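Local coordinates for protein predicted zincin-like metalloprotease (Acidothermus cellulolyticus 11B, PDB 3E11) that is of unknown function but is predicted to be a zincin-like metalloprotease and can bind calcium, at residues G47-I52 with D67-Y72. Numbering follows the deposited sequence. Where two conformers were deposited one is given.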
# COMPACT_ATOMS: atom_id res chain seq x y z
N GLY A 47 -4.74 5.18 0.26
CA GLY A 47 -3.95 4.45 1.21
C GLY A 47 -3.57 5.30 2.39
O GLY A 47 -3.78 6.53 2.38
N LEU A 48 -3.02 4.64 3.42
CA LEU A 48 -2.64 5.34 4.66
C LEU A 48 -1.51 4.58 5.35
O LEU A 48 -1.60 3.37 5.49
CB LEU A 48 -3.85 5.44 5.61
CG LEU A 48 -3.61 5.99 7.01
CD1 LEU A 48 -3.17 7.44 6.94
CD2 LEU A 48 -4.85 5.83 7.88
N TYR A 49 -0.44 5.27 5.75
CA TYR A 49 0.65 4.64 6.45
C TYR A 49 0.33 4.72 7.93
O TYR A 49 0.03 5.81 8.46
CB TYR A 49 2.00 5.30 6.16
CG TYR A 49 3.17 4.49 6.68
CD1 TYR A 49 3.55 4.53 8.03
CD2 TYR A 49 3.90 3.69 5.82
CE1 TYR A 49 4.62 3.78 8.48
CE2 TYR A 49 4.93 2.91 6.27
CZ TYR A 49 5.30 2.96 7.59
OH TYR A 49 6.35 2.20 7.98
N VAL A 50 0.41 3.57 8.59
CA VAL A 50 0.19 3.47 10.03
C VAL A 50 1.46 2.94 10.70
O VAL A 50 1.84 1.77 10.54
CB VAL A 50 -0.96 2.53 10.34
CG1 VAL A 50 -1.18 2.45 11.85
CG2 VAL A 50 -2.22 2.96 9.59
N GLY A 51 2.13 3.84 11.42
CA GLY A 51 3.32 3.52 12.21
C GLY A 51 2.96 3.00 13.57
O GLY A 51 2.21 3.64 14.30
N ILE A 52 3.53 1.87 13.94
CA ILE A 52 3.24 1.21 15.21
C ILE A 52 4.08 1.84 16.33
O ILE A 52 5.30 1.99 16.16
CB ILE A 52 3.58 -0.31 15.15
CG1 ILE A 52 2.76 -1.01 14.05
CG2 ILE A 52 3.32 -0.98 16.48
CD1 ILE A 52 1.29 -0.95 14.24
N ASP A 67 4.84 -2.22 10.74
CA ASP A 67 4.04 -1.06 10.33
C ASP A 67 3.02 -1.51 9.29
O ASP A 67 3.18 -2.55 8.65
CB ASP A 67 4.93 0.05 9.74
CG ASP A 67 5.63 0.91 10.80
OD1 ASP A 67 5.45 0.65 12.03
OD2 ASP A 67 6.38 1.82 10.41
N ARG A 68 1.98 -0.71 9.09
CA ARG A 68 0.92 -1.10 8.15
C ARG A 68 0.79 -0.02 7.07
O ARG A 68 0.96 1.16 7.35
CB ARG A 68 -0.41 -1.30 8.88
CG ARG A 68 -0.46 -2.57 9.70
CD ARG A 68 -1.71 -2.68 10.61
NE ARG A 68 -1.72 -3.99 11.24
CZ ARG A 68 -2.80 -4.78 11.44
NH1 ARG A 68 -4.02 -4.45 11.05
NH2 ARG A 68 -2.62 -5.95 12.04
N ILE A 69 0.56 -0.44 5.84
CA ILE A 69 0.04 0.43 4.82
C ILE A 69 -1.37 -0.08 4.52
O ILE A 69 -1.55 -1.24 4.10
CB ILE A 69 0.91 0.45 3.57
CG1 ILE A 69 2.26 1.13 3.87
CG2 ILE A 69 0.23 1.20 2.46
CD1 ILE A 69 3.25 1.06 2.70
N ILE A 70 -2.36 0.75 4.80
CA ILE A 70 -3.75 0.41 4.50
C ILE A 70 -4.04 0.80 3.07
O ILE A 70 -3.62 1.87 2.64
CB ILE A 70 -4.73 1.10 5.45
CG1 ILE A 70 -4.29 0.93 6.92
CG2 ILE A 70 -6.15 0.56 5.23
CD1 ILE A 70 -4.13 -0.49 7.37
N ILE A 71 -4.72 -0.07 2.32
CA ILE A 71 -5.11 0.18 0.92
C ILE A 71 -6.63 0.12 0.90
O ILE A 71 -7.21 -0.80 1.47
CB ILE A 71 -4.51 -0.88 -0.05
CG1 ILE A 71 -2.99 -0.71 -0.14
CG2 ILE A 71 -5.09 -0.79 -1.43
CD1 ILE A 71 -2.50 0.59 -0.71
N TYR A 72 -7.27 1.13 0.31
CA TYR A 72 -8.74 1.28 0.33
C TYR A 72 -9.32 0.76 -0.98
O TYR A 72 -9.15 1.35 -2.03
CB TYR A 72 -9.14 2.73 0.59
CG TYR A 72 -8.67 3.15 1.98
CD1 TYR A 72 -9.24 2.57 3.11
CD2 TYR A 72 -7.62 4.01 2.15
CE1 TYR A 72 -8.81 2.90 4.39
CE2 TYR A 72 -7.16 4.36 3.42
CZ TYR A 72 -7.76 3.80 4.54
OH TYR A 72 -7.33 4.11 5.80
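The carboxylate of D67 joins Y49 to I52, just beyond strand 47-50. Y49 OH donates to D67 OD2 over a very short 2.5 Å, with ring and carboxylate planes 89° apart. The other oxygen, D67 OD1, accepts a hydrogen bond from I52 N at 3.0 Å, met from above the carboxylate plane. Aspartate suits this place because two oxygens on one short side chain serve Y49 and I52, with OD1 also in a salt bridge to R57. L48 and I70 exchange two backbone hydrogen bonds, as do V50 and R68, R68 N to V50 O being nearly straight at 178°.

Y49 CG, anti to the backbone N (chi1 -169°), lies 4.1 Å from R68 O, which sits over one ring face, and Y49 CD2 lies 3.6 Å from I69 CG1. An alanine at Y49 would probably leave D67 OD2 without its hydroxyl partner and open a gap beside I69. G47, beside I71, suits a place where its CA lies 3.0 Å from I70 O and a CB would be tight. On the face of L48, V50, R68 and I70, the branched, apolar V50 and I70 pack CG2 to CG1, and L48 CB meets the Y72 ring edge.

Strand 47-50 edges a mixed sheet, antiparallel to central strand 67-72; the Y49-I69-I71 face packs on helix 83-101, whose HExxH pattern, touched by Y49 at E97 and without metal here, is consistent with a zincin-like fold.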